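Local coordinates for protein thiaminase-I (Naegleria gruberi, PDB 4HCW) that belongs to a thiaminase family that shares the two-lobed alpha/beta architecture of the periplasmic binding proteins, at residues L73-L76 with V77-G80; S88-R91 with G92-D96; K198-T201 with I202-T206; S315-F318 with Y319-S323. All coordinates share one frame; numbering follows the deposited sequence.

Interaction 1 of 4, residues L73-L76 with V77-G80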
ATOM      1  N   LEU A  73      -7.638  -2.924  -9.449  1.00 84.77           N
ATOM      2  CA  LEU A  73      -7.654  -2.120 -10.669  1.00 84.77           C
ATOM      3  C   LEU A  73      -8.138  -2.865 -11.925  1.00 84.77           C
ATOM      4  O   LEU A  73      -9.029  -2.369 -12.613  1.00 84.77           O
ATOM      5  CB  LEU A  73      -6.296  -1.443 -10.908  1.00 82.10           C
ATOM      6  CG  LEU A  73      -6.254  -0.420 -12.044  1.00 82.10           C
ATOM      7  CD1 LEU A  73      -7.248   0.704 -11.789  1.00 82.10           C
ATOM      8  CD2 LEU A  73      -4.848   0.132 -12.221  1.00 82.10           C
ATOM      9  N   PRO A  74      -7.565  -4.049 -12.232  1.00 83.41           N
ATOM     10  CA  PRO A  74      -8.041  -4.745 -13.435  1.00 83.41           C
ATOM     11  C   PRO A  74      -9.515  -5.138 -13.349  1.00 83.41           C
ATOM     12  O   PRO A  74     -10.222  -5.076 -14.356  1.00 83.41           O
ATOM     13  CB  PRO A  74      -7.163  -5.999 -13.488  1.00 77.66           C
ATOM     14  CG  PRO A  74      -5.943  -5.638 -12.718  1.00 77.66           C
ATOM     15  CD  PRO A  74      -6.437  -4.767 -11.609  1.00 77.66           C
ATOM     16  N   TYR A  75      -9.966  -5.539 -12.164  1.00 73.27           N
ATOM     17  CA  TYR A  75     -11.376  -5.849 -11.954  1.00 73.27           C
ATOM     18  C   TYR A  75     -12.225  -4.594 -12.112  1.00 73.27           C
ATOM     19  O   TYR A  75     -13.363  -4.653 -12.579  1.00 73.27           O
ATOM     20  CB  TYR A  75     -11.599  -6.464 -10.569  1.00 68.02           C
ATOM     21  CG  TYR A  75     -13.039  -6.418 -10.102  1.00 68.02           C
ATOM     22  CD1 TYR A  75     -13.981  -7.313 -10.595  1.00 68.02           C
ATOM     23  CD2 TYR A  75     -13.455  -5.480  -9.164  1.00 68.02           C
ATOM     24  CE1 TYR A  75     -15.298  -7.272 -10.170  1.00 68.02           C
ATOM     25  CE2 TYR A  75     -14.768  -5.432  -8.733  1.00 68.02           C
ATOM     26  CZ  TYR A  75     -15.686  -6.330  -9.239  1.00 68.02           C
ATOM     27  OH  TYR A  75     -16.994  -6.282  -8.808  1.00 68.02           O
ATOM     28  N   LEU A  76     -11.662  -3.456 -11.720  1.00 84.05           N
ATOM     29  CA  LEU A  76     -12.358  -2.182 -11.827  1.00 84.05           C
ATOM     30  C   LEU A  76     -12.373  -1.713 -13.279  1.00 84.05           C
ATOM     31  O   LEU A  76     -13.283  -0.999 -13.702  1.00 84.05           O
ATOM     32  CB  LEU A  76     -11.688  -1.139 -10.930  1.00 58.73           C
ATOM     33  CG  LEU A  76     -12.543   0.034 -10.450  1.00 58.73           C
ATOM     34  CD1 LEU A  76     -13.821  -0.467  -9.797  1.00 58.73           C
ATOM     35  CD2 LEU A  76     -11.747   0.891  -9.481  1.00 58.73           C
ATOM     36  N   VAL A  77     -11.363  -2.127 -14.037  1.00106.77           N
ATOM     37  CA  VAL A  77     -11.275  -1.799 -15.456  1.00106.77           C
ATOM     38  C   VAL A  77     -12.308  -2.574 -16.270  1.00106.77           C
ATOM     39  O   VAL A  77     -12.969  -2.016 -17.147  1.00106.77           O
ATOM     40  CB  VAL A  77      -9.859  -2.075 -16.014  1.00 87.82           C
ATOM     41  CG1 VAL A  77      -9.870  -2.104 -17.535  1.00 87.82           C
ATOM     42  CG2 VAL A  77      -8.873  -1.036 -15.503  1.00 87.82           C
ATOM     43  N   SER A  78     -12.460  -3.858 -15.956  1.00100.93           N
ATOM     44  CA  SER A  78     -13.370  -4.732 -16.690  1.00100.93           C
ATOM     45  C   SER A  78     -14.840  -4.352 -16.513  1.00100.93           C
ATOM     46  O   SER A  78     -15.715  -4.910 -17.175  1.00100.93           O
ATOM     47  CB  SER A  78     -13.151  -6.193 -16.287  1.00 93.86           C
ATOM     48  OG  SER A  78     -13.393  -6.383 -14.904  1.00 93.86           O
ATOM     49  N   LEU A  79     -15.109  -3.407 -15.618  1.00 91.84           N
ATOM     50  CA  LEU A  79     -16.464  -2.906 -15.421  1.00 91.84           C
ATOM     51  C   LEU A  79     -16.688  -1.633 -16.233  1.00 91.84           C
ATOM     52  O   LEU A  79     -17.818  -1.168 -16.381  1.00 91.84           O
ATOM     53  CB  LEU A  79     -16.739  -2.656 -13.937  1.00 85.88           C
ATOM     54  CG  LEU A  79     -16.551  -3.863 -13.017  1.00 85.88           C
ATOM     55  CD1 LEU A  79     -17.037  -3.555 -11.607  1.00 85.88           C
ATOM     56  CD2 LEU A  79     -17.258  -5.087 -13.578  1.00 85.88           C
ATOM     57  N   GLY A  80     -15.597  -1.075 -16.752  1.00113.01           N
ATOM     58  CA  GLY A  80     -15.664   0.069 -17.644  1.00113.01           C
ATOM     59  C   GLY A  80     -15.727   1.422 -16.961  1.00113.01           C
ATOM     60  O   GLY A  80     -15.592   2.454 -17.613  1.00113.01           O
TER
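Leu79 lays the methyl CD1 obliquely across the phenol end of Tyr75, 3.9 Å from Tyr75 CZ. The two side chains cross as they leave the backbone four residues apart, the leucine branch coming from the turn that ends helix 73-77. Tyr75 reaches it with its ring anti to the backbone N (chi1 162°), beside its own carbonyl carbon. One residue before Leu79, the hydroxyl of Ser78 folds back on the helix and gives its proton to the carbonyl of Tyr75 (Ser78 OG to Tyr75 O, 2.9 Å), approaching from above the carbonyl plane. On another side of the helix, Val77 turns CG2 back toward Leu73 CG at 4.4 Å, and both residues pack on Val107 of strand 106-107. The backbone pairs Val77 N with Leu73 O at 2.7 Å and Ser78 N with Pro74 O at 3.0 Å; a type I turn from Val77 then carries the chain to Gly80, where phi becomes positive. The chemistry is that of a helix running out: Ser78 supplies a side-chain donor to the Tyr75 carbonyl at the last turn, while the Tyr75-Leu79 contact is apolar and adds no directional bond.

Interaction 2 of 4, residues S88-R91 with G92-D96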
ATOM      1  N   SER A  88       1.415  10.445 -21.932  1.00132.59           N
ATOM      2  CA  SER A  88       1.967  11.787 -21.789  1.00132.59           C
ATOM      3  C   SER A  88       1.237  12.597 -20.721  1.00132.59           C
ATOM      4  O   SER A  88       1.838  13.433 -20.046  1.00132.59           O
ATOM      5  CB  SER A  88       1.922  12.525 -23.128  1.00167.41           C
ATOM      6  OG  SER A  88       0.597  12.599 -23.624  1.00167.41           O
ATOM      7  N   LEU A  89      -0.061  12.346 -20.574  1.00111.66           N
ATOM      8  CA  LEU A  89      -0.877  13.065 -19.602  1.00111.66           C
ATOM      9  C   LEU A  89      -0.445  12.747 -18.173  1.00111.66           C
ATOM     10  O   LEU A  89      -0.436  13.621 -17.307  1.00111.66           O
ATOM     11  CB  LEU A  89      -2.358  12.728 -19.792  1.00 96.52           C
ATOM     12  CG  LEU A  89      -3.357  13.503 -18.928  1.00 96.52           C
ATOM     13  CD1 LEU A  89      -3.280  14.993 -19.224  1.00 96.52           C
ATOM     14  CD2 LEU A  89      -4.773  12.985 -19.141  1.00 96.52           C
ATOM     15  N   VAL A  90      -0.083  11.490 -17.937  1.00 98.99           N
ATOM     16  CA  VAL A  90       0.346  11.044 -16.616  1.00 98.99           C
ATOM     17  C   VAL A  90       1.771  11.499 -16.311  1.00 98.99           C
ATOM     18  O   VAL A  90       2.059  11.977 -15.213  1.00 98.99           O
ATOM     19  CB  VAL A  90       0.261   9.509 -16.487  1.00103.38           C
ATOM     20  CG1 VAL A  90       0.758   9.058 -15.123  1.00103.38           C
ATOM     21  CG2 VAL A  90      -1.165   9.036 -16.724  1.00103.38           C
ATOM     22  N   ARG A  91       2.656  11.352 -17.293  1.00 92.45           N
ATOM     23  CA  ARG A  91       4.056  11.734 -17.137  1.00 92.45           C
ATOM     24  C   ARG A  91       4.222  13.236 -16.918  1.00 92.45           C
ATOM     25  O   ARG A  91       5.183  13.677 -16.288  1.00 92.45           O
ATOM     26  CB  ARG A  91       4.871  11.291 -18.356  1.00143.51           C
ATOM     27  CG  ARG A  91       5.052   9.786 -18.474  1.00143.51           C
ATOM     28  CD  ARG A  91       5.959   9.248 -17.379  1.00143.51           C
ATOM     29  NE  ARG A  91       6.163   7.807 -17.497  1.00143.51           N
ATOM     30  CZ  ARG A  91       6.994   7.105 -16.733  1.00143.51           C
ATOM     31  NH1 ARG A  91       7.116   5.796 -16.911  1.00143.51           N
ATOM     32  NH2 ARG A  91       7.704   7.710 -15.791  1.00143.51           N
ATOM     33  N   GLY A  92       3.280  14.016 -17.440  1.00112.59           N
ATOM     34  CA  GLY A  92       3.321  15.460 -17.297  1.00112.59           C
ATOM     35  C   GLY A  92       2.814  15.931 -15.947  1.00112.59           C
ATOM     36  O   GLY A  92       2.867  17.121 -15.635  1.00112.59           O
ATOM     37  N   VAL A  93       2.324  14.992 -15.144  1.00102.02           N
ATOM     38  CA  VAL A  93       1.791  15.306 -13.824  1.00102.02           C
ATOM     39  C   VAL A  93       2.617  14.657 -12.719  1.00102.02           C
ATOM     40  O   VAL A  93       3.065  15.326 -11.787  1.00102.02           O
ATOM     41  CB  VAL A  93       0.327  14.845 -13.687  1.00 86.13           C
ATOM     42  CG1 VAL A  93      -0.131  14.941 -12.241  1.00 86.13           C
ATOM     43  CG2 VAL A  93      -0.575  15.662 -14.597  1.00 86.13           C
ATOM     44  N   THR A  94       2.817  13.348 -12.834  1.00 95.88           N
ATOM     45  CA  THR A  94       3.525  12.586 -11.812  1.00 95.88           C
ATOM     46  C   THR A  94       5.037  12.680 -11.979  1.00 95.88           C
ATOM     47  O   THR A  94       5.784  12.619 -11.003  1.00 95.88           O
ATOM     48  CB  THR A  94       3.120  11.103 -11.847  1.00119.43           C
ATOM     49  OG1 THR A  94       3.548  10.519 -13.084  1.00119.43           O
ATOM     50  CG2 THR A  94       1.611  10.959 -11.718  1.00119.43           C
ATOM     51  N   GLY A  95       5.482  12.827 -13.220  1.00 93.81           N
ATOM     52  CA  GLY A  95       6.902  12.826 -13.518  1.00 93.81           C
ATOM     53  C   GLY A  95       7.393  11.415 -13.769  1.00 93.81           C
ATOM     54  O   GLY A  95       6.714  10.624 -14.425  1.00 93.81           O
ATOM     55  N   ASP A  96       8.569  11.093 -13.245  1.00107.99           N
ATOM     56  CA  ASP A  96       9.145   9.765 -13.432  1.00107.99           C
ATOM     57  C   ASP A  96       8.691   8.782 -12.357  1.00107.99           C
ATOM     58  O   ASP A  96       8.795   9.056 -11.162  1.00107.99           O
ATOM     59  CB  ASP A  96      10.674   9.837 -13.475  1.00129.13           C
ATOM     60  CG  ASP A  96      11.190  10.488 -14.741  1.00129.13           C
ATOM     61  OD1 ASP A  96      10.488  10.422 -15.772  1.00129.13           O
ATOM     62  OD2 ASP A  96      12.297  11.063 -14.706  1.00129.13           O
TER
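The C-terminal end of helix 87-94, where Val90 and Thr94 meet one turn apart and Gly95 leads the chain out with positive phi, is a compact example of how a helix is finished by a glycine. Three donors converge on Val90 O. Thr94 N comes in almost straight, 2.8 Å from Val90 O with an angle of 173° at the hydrogen; Val93 N, at 3.0 Å from Val90 O, and the hydroxyl Thr94 OG1, also at 3.0 Å from Val90 O, both approach from out of the carbonyl plane. The hydroxyl can do so because chi1 of 65° sets OG1 between the backbone N and the carbonyl carbon of Thr94. Its methyl partner, Thr94 CG2, meets Val90 CG1 at 4.0 Å, the two side chains crossing at a slant.

In the fold, this end of the helix packs against both strand 110-125 and helix 275-288: Val90 and Thr94 both touch Phe114 of the strand, while Val93 rests on Val280 and Lys284. Gly95 N makes a weak bond to Arg91 O, and the side chain of Arg91, bent at chi2 (-69°), reaches along the departing chain. The edge of its guanidinium faces the backbone there, NH2 making a weak bond of 3.4 Å to Gly95 O and lying close to Asp96 CA in the guanidinium plane. The ion pair between Arg91 NH2 and Asp96 OD1 is long at 3.9 Å, and Arg91 NE has another long, weak ion-pair partner in Glu87.

Interaction 3 of 4, residues K198-T201 with I202-T206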
ATOM      1  N   LYS A 198       4.889 -22.855   4.213  1.00 75.09           N
ATOM      2  CA  LYS A 198       5.718 -21.654   4.259  1.00 75.09           C
ATOM      3  C   LYS A 198       5.130 -20.607   5.201  1.00 75.09           C
ATOM      4  O   LYS A 198       5.850 -19.987   5.984  1.00 75.09           O
ATOM      5  CB  LYS A 198       5.861 -21.054   2.860  1.00 85.13           C
ATOM      6  CG  LYS A 198       6.322 -22.035   1.795  1.00 85.13           C
ATOM      7  CD  LYS A 198       7.744 -22.502   2.041  1.00 85.13           C
ATOM      8  CE  LYS A 198       8.233 -23.379   0.900  1.00 85.13           C
ATOM      9  NZ  LYS A 198       8.180 -22.662  -0.406  1.00 85.13           N
ATOM     10  N   TYR A 199       3.817 -20.414   5.112  1.00 69.70           N
ATOM     11  CA  TYR A 199       3.117 -19.436   5.936  1.00 69.70           C
ATOM     12  C   TYR A 199       3.243 -19.780   7.415  1.00 69.70           C
ATOM     13  O   TYR A 199       3.415 -18.897   8.254  1.00 69.70           O
ATOM     14  CB  TYR A 199       1.640 -19.368   5.536  1.00 69.31           C
ATOM     15  CG  TYR A 199       0.853 -18.254   6.197  1.00 69.31           C
ATOM     16  CD1 TYR A 199       0.305 -18.417   7.462  1.00 69.31           C
ATOM     17  CD2 TYR A 199       0.646 -17.045   5.547  1.00 69.31           C
ATOM     18  CE1 TYR A 199      -0.416 -17.405   8.068  1.00 69.31           C
ATOM     19  CE2 TYR A 199      -0.076 -16.025   6.143  1.00 69.31           C
ATOM     20  CZ  TYR A 199      -0.605 -16.212   7.404  1.00 69.31           C
ATOM     21  OH  TYR A 199      -1.325 -15.204   8.004  1.00 69.31           O
ATOM     22  N   ARG A 200       3.154 -21.069   7.726  1.00 74.93           N
ATOM     23  CA  ARG A 200       3.229 -21.530   9.107  1.00 74.93           C
ATOM     24  C   ARG A 200       4.612 -21.267   9.694  1.00 74.93           C
ATOM     25  O   ARG A 200       4.745 -20.969  10.881  1.00 74.93           O
ATOM     26  CB  ARG A 200       2.890 -23.020   9.193  1.00 96.80           C
ATOM     27  CG  ARG A 200       2.520 -23.498  10.588  1.00 96.80           C
ATOM     28  CD  ARG A 200       1.355 -22.698  11.149  1.00 96.80           C
ATOM     29  NE  ARG A 200       0.602 -23.449  12.150  1.00 96.80           N
ATOM     30  CZ  ARG A 200       0.904 -23.489  13.444  1.00 96.80           C
ATOM     31  NH1 ARG A 200       0.158 -24.199  14.279  1.00 96.80           N
ATOM     32  NH2 ARG A 200       1.952 -22.819  13.902  1.00 96.80           N
ATOM     33  N   THR A 201       5.636 -21.377   8.853  1.00 90.31           N
ATOM     34  CA  THR A 201       7.009 -21.106   9.265  1.00 90.31           C
ATOM     35  C   THR A 201       7.145 -19.661   9.733  1.00 90.31           C
ATOM     36  O   THR A 201       7.771 -19.382  10.756  1.00 90.31           O
ATOM     37  CB  THR A 201       8.003 -21.361   8.114  1.00104.78           C
ATOM     38  OG1 THR A 201       7.951 -22.742   7.733  1.00104.78           O
ATOM     39  CG2 THR A 201       9.421 -21.011   8.537  1.00104.78           C
ATOM     40  N   ILE A 202       6.541 -18.750   8.979  1.00 85.35           N
ATOM     41  CA  ILE A 202       6.570 -17.330   9.306  1.00 85.35           C
ATOM     42  C   ILE A 202       5.707 -17.023  10.527  1.00 85.35           C
ATOM     43  O   ILE A 202       6.116 -16.273  11.412  1.00 85.35           O
ATOM     44  CB  ILE A 202       6.097 -16.479   8.117  1.00 57.75           C
ATOM     45  CG1 ILE A 202       6.957 -16.775   6.888  1.00 57.75           C
ATOM     46  CG2 ILE A 202       6.142 -14.997   8.460  1.00 57.75           C
ATOM     47  CD1 ILE A 202       6.542 -16.014   5.657  1.00 57.75           C
ATOM     48  N   LEU A 203       4.515 -17.612  10.569  1.00 62.05           N
ATOM     49  CA  LEU A 203       3.589 -17.405  11.680  1.00 62.05           C
ATOM     50  C   LEU A 203       4.181 -17.862  13.013  1.00 62.05           C
ATOM     51  O   LEU A 203       3.924 -17.258  14.055  1.00 62.05           O
ATOM     52  CB  LEU A 203       2.263 -18.123  11.415  1.00 64.09           C
ATOM     53  CG  LEU A 203       1.210 -18.057  12.527  1.00 64.09           C
ATOM     54  CD1 LEU A 203       0.879 -16.615  12.878  1.00 64.09           C
ATOM     55  CD2 LEU A 203      -0.047 -18.815  12.130  1.00 64.09           C
ATOM     56  N   ASP A 204       4.977 -18.925  12.974  1.00 95.58           N
ATOM     57  CA  ASP A 204       5.609 -19.448  14.181  1.00 95.58           C
ATOM     58  C   ASP A 204       6.712 -18.526  14.689  1.00 95.58           C
ATOM     59  O   ASP A 204       7.105 -18.594  15.852  1.00 95.58           O
ATOM     60  CB  ASP A 204       6.166 -20.853  13.937  1.00 88.65           C
ATOM     61  CG  ASP A 204       5.075 -21.901  13.815  1.00 88.65           C
ATOM     62  OD1 ASP A 204       3.990 -21.700  14.401  1.00 88.65           O
ATOM     63  OD2 ASP A 204       5.304 -22.924  13.138  1.00 88.65           O
ATOM     64  N   SER A 205       7.207 -17.662  13.809  1.00 91.47           N
ATOM     65  CA  SER A 205       8.267 -16.728  14.168  1.00 91.47           C
ATOM     66  C   SER A 205       7.707 -15.383  14.622  1.00 91.47           C
ATOM     67  O   SER A 205       8.462 -14.474  14.963  1.00 91.47           O
ATOM     68  CB  SER A 205       9.220 -16.522  12.990  1.00 73.92           C
ATOM     69  OG  SER A 205       9.866 -17.734  12.643  1.00 73.92           O
ATOM     70  N   THR A 206       6.384 -15.261  14.624  1.00 73.44           N
ATOM     71  CA  THR A 206       5.743 -14.012  15.015  1.00 73.44           C
ATOM     72  C   THR A 206       5.198 -14.071  16.436  1.00 73.44           C
ATOM     73  O   THR A 206       4.553 -15.043  16.827  1.00 73.44           O
ATOM     74  CB  THR A 206       4.600 -13.625  14.054  1.00 91.33           C
ATOM     75  OG1 THR A 206       3.579 -14.630  14.091  1.00 91.33           O
ATOM     76  CG2 THR A 206       5.122 -13.486  12.636  1.00 91.33           C
TER
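Tyr199 sets its ring obliquely against the branch of Leu203 one turn further on, with Tyr199 CE1 4.3 Å from Leu203 CD2. The backbone beneath them is joined by the bond from Leu203 N to Tyr199 O, 2.9 Å long. With CG anti to the backbone N in both (chi1 -172° in Tyr199), the two side chains come together, and both touch Val153 of helix 151-155. This is the C-terminal part of helix 193-203, within the N-terminal thiaminase-I-like family region, and the helix packs against two more: Tyr199 meets Leu164 and Leu168 of helix 158-169, while Ile202 meets Leu136 and Leu137 of helix 136-143. Arg200, on the more exposed surface, bends toward Asp204; a salt bridge between them is modelled, but its atoms are too close for the geometry to be relied on. Asp204 N bonds back to Arg200 O at 2.9 Å. A type I turn runs from Leu203 to Thr206, and Leu203 O receives both Thr206 N at 3.2 Å and Thr206 OG1 at 2.7 Å from the same face of its plane. The hydroxyl of buried Ser205 has the carbonyl of Gly144 as its strongest partner, with that of Ala140 within bonding range.

Interaction 4 of 4, residues S315-F318 with Y319-S323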
ATOM      1  N   SER A 315      15.199  15.438   3.638  1.00 75.10           N
ATOM      2  CA  SER A 315      15.245  15.781   5.056  1.00 75.10           C
ATOM      3  C   SER A 315      14.845  14.616   5.960  1.00 75.10           C
ATOM      4  O   SER A 315      14.614  14.799   7.155  1.00 75.10           O
ATOM      5  CB  SER A 315      14.362  16.999   5.336  1.00 87.05           C
ATOM      6  OG  SER A 315      13.064  16.823   4.794  1.00 87.05           O
ATOM      7  N   SER A 316      14.772  13.419   5.387  1.00 94.41           N
ATOM      8  CA  SER A 316      14.422  12.231   6.160  1.00 94.41           C
ATOM      9  C   SER A 316      15.286  11.033   5.784  1.00 94.41           C
ATOM     10  O   SER A 316      15.329  10.625   4.624  1.00 94.41           O
ATOM     11  CB  SER A 316      12.943  11.886   5.977  1.00 72.59           C
ATOM     12  OG  SER A 316      12.603  10.715   6.699  1.00 72.59           O
ATOM     13  N   ASN A 317      15.972  10.473   6.776  1.00 98.22           N
ATOM     14  CA  ASN A 317      16.801   9.293   6.563  1.00 98.22           C
ATOM     15  C   ASN A 317      15.954   8.061   6.259  1.00 98.22           C
ATOM     16  O   ASN A 317      16.372   7.177   5.510  1.00 98.22           O
ATOM     17  CB  ASN A 317      17.696   9.040   7.779  1.00119.52           C
ATOM     18  CG  ASN A 317      18.526   7.779   7.641  1.00119.52           C
ATOM     19  OD1 ASN A 317      18.208   6.747   8.230  1.00119.52           O
ATOM     20  ND2 ASN A 317      19.594   7.857   6.856  1.00119.52           N
ATOM     21  N   PHE A 318      14.761   8.017   6.846  1.00 83.01           N
ATOM     22  CA  PHE A 318      13.816   6.932   6.609  1.00 83.01           C
ATOM     23  C   PHE A 318      13.447   6.851   5.132  1.00 83.01           C
ATOM     24  O   PHE A 318      13.551   5.792   4.514  1.00 83.01           O
ATOM     25  CB  PHE A 318      12.557   7.135   7.458  1.00 77.63           C
ATOM     26  CG  PHE A 318      11.533   6.044   7.304  1.00 77.63           C
ATOM     27  CD1 PHE A 318      11.587   4.908   8.094  1.00 77.63           C
ATOM     28  CD2 PHE A 318      10.508   6.160   6.376  1.00 77.63           C
ATOM     29  CE1 PHE A 318      10.644   3.905   7.957  1.00 77.63           C
ATOM     30  CE2 PHE A 318       9.565   5.161   6.235  1.00 77.63           C
ATOM     31  CZ  PHE A 318       9.633   4.032   7.027  1.00 77.63           C
ATOM     32  N   TYR A 319      13.021   7.979   4.571  1.00 65.99           N
ATOM     33  CA  TYR A 319      12.655   8.047   3.159  1.00 65.99           C
ATOM     34  C   TYR A 319      13.856   7.803   2.253  1.00 65.99           C
ATOM     35  O   TYR A 319      13.703   7.362   1.113  1.00 65.99           O
ATOM     36  CB  TYR A 319      12.022   9.403   2.834  1.00 60.54           C
ATOM     37  CG  TYR A 319      10.562   9.505   3.214  1.00 60.54           C
ATOM     38  CD1 TYR A 319      10.183   9.869   4.500  1.00 60.54           C
ATOM     39  CD2 TYR A 319       9.565   9.239   2.287  1.00 60.54           C
ATOM     40  CE1 TYR A 319       8.848   9.963   4.850  1.00 60.54           C
ATOM     41  CE2 TYR A 319       8.231   9.329   2.626  1.00 60.54           C
ATOM     42  CZ  TYR A 319       7.877   9.692   3.908  1.00 60.54           C
ATOM     43  OH  TYR A 319       6.547   9.783   4.246  1.00 60.54           O
ATOM     44  N   ALA A 320      15.047   8.093   2.766  1.00100.53           N
ATOM     45  CA  ALA A 320      16.275   7.929   1.999  1.00100.53           C
ATOM     46  C   ALA A 320      16.559   6.461   1.705  1.00100.53           C
ATOM     47  O   ALA A 320      16.919   6.102   0.584  1.00100.53           O
ATOM     48  CB  ALA A 320      17.447   8.562   2.734  1.00122.69           C
ATOM     49  N   GLN A 321      16.391   5.617   2.718  1.00117.46           N
ATOM     50  CA  GLN A 321      16.641   4.186   2.576  1.00117.46           C
ATOM     51  C   GLN A 321      15.674   3.543   1.588  1.00117.46           C
ATOM     52  O   GLN A 321      16.060   2.674   0.806  1.00117.46           O
ATOM     53  CB  GLN A 321      16.539   3.486   3.933  1.00 84.29           C
ATOM     54  CG  GLN A 321      17.543   3.971   4.963  1.00 84.29           C
ATOM     55  CD  GLN A 321      17.446   3.212   6.271  1.00 84.29           C
ATOM     56  OE1 GLN A 321      16.724   2.220   6.374  1.00 84.29           O
ATOM     57  NE2 GLN A 321      18.172   3.675   7.281  1.00 84.29           N
ATOM     58  N   LEU A 322      14.418   3.977   1.628  1.00 75.65           N
ATOM     59  CA  LEU A 322      13.394   3.422   0.752  1.00 75.65           C
ATOM     60  C   LEU A 322      13.617   3.833  -0.698  1.00 75.65           C
ATOM     61  O   LEU A 322      13.279   3.091  -1.620  1.00 75.65           O
ATOM     62  CB  LEU A 322      12.000   3.843   1.221  1.00 78.24           C
ATOM     63  CG  LEU A 322      11.630   3.379   2.631  1.00 78.24           C
ATOM     64  CD1 LEU A 322      10.205   3.773   2.976  1.00 78.24           C
ATOM     65  CD2 LEU A 322      11.823   1.878   2.769  1.00 78.24           C
ATOM     66  N   SER A 323      14.186   5.018  -0.893  1.00 83.08           N
ATOM     67  CA  SER A 323      14.512   5.498  -2.231  1.00 83.08           C
ATOM     68  C   SER A 323      15.609   4.636  -2.845  1.00 83.08           C
ATOM     69  O   SER A 323      15.542   4.266  -4.018  1.00 83.08           O
ATOM     70  CB  SER A 323      14.953   6.961  -2.185  1.00 75.17           C
ATOM     71  OG  SER A 323      15.236   7.448  -3.485  1.00 75.17           O
TER
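First torsions near 180° in Ser316 and Phe318, against -81° in Tyr319, bring a capping hydroxyl and two rings together at the start of helix 317-328. Ser316 occupies the N-cap: its OG accepts a weak but nearly straight bond from Tyr319 N at 3.5 Å, and the same oxygen lies in the plane of the tyrosine ring, at its edge, 3.4 Å from Tyr319 CD1. One oxygen thus meets both a backbone N-H of the first turn and the aromatic side chain of the same residue. Phe318 directs the edge of its ring at the face of Tyr319 in a T-shaped pair, with the centroids 6.0 Å apart and the planes at 76°. It also crosses Leu322 obliquely, Phe318 CE2 lying 3.6 Å from Leu322 CD1, which makes an apolar contact one turn along the helix.

Asn317, which is exposed, and Gln321 repeat that spacing with amides. Gln321 NE2 makes a weak bond to Asn317 OD1 at 3.2 Å, the two amide planes being nearly perpendicular, while the other end of the same amide, Gln321 OE1, accepts from Val249 N. Below them the backbone bond from Gln321 N to Asn317 O, 3.2 Å, continues the helix. The buried side of this helix start lies over strand 248-250, where Phe318 and Leu322 both touch Val249, and beside strand 302-303 and helix 306-313, which Tyr319 meets at Leu302 and Leu312 while its hydroxyl bonds to the carbonyl of Thr301.

All four contacts are local, and they illustrate helix ends: interactions 1, 2 and 3 close helices, whereas interaction 4 opens one. They follow one another along the chain and none touches another. Interactions 1 and 2 belong to consecutive helices, yet their centres are 22 Å apart. Interactions 2 and 4 come nearest, with about 10 Å between closest atoms, and both pack against strands of the same ten-stranded mixed sheet: 110-125 for interaction 2, 248-250 and 302-303 for interaction 4. The widest separation is between interactions 2 and 3, centres 41 Å apart on opposite sides of the chain's centre; interaction 3 sits among helices 136-143, 151-155 and 158-169.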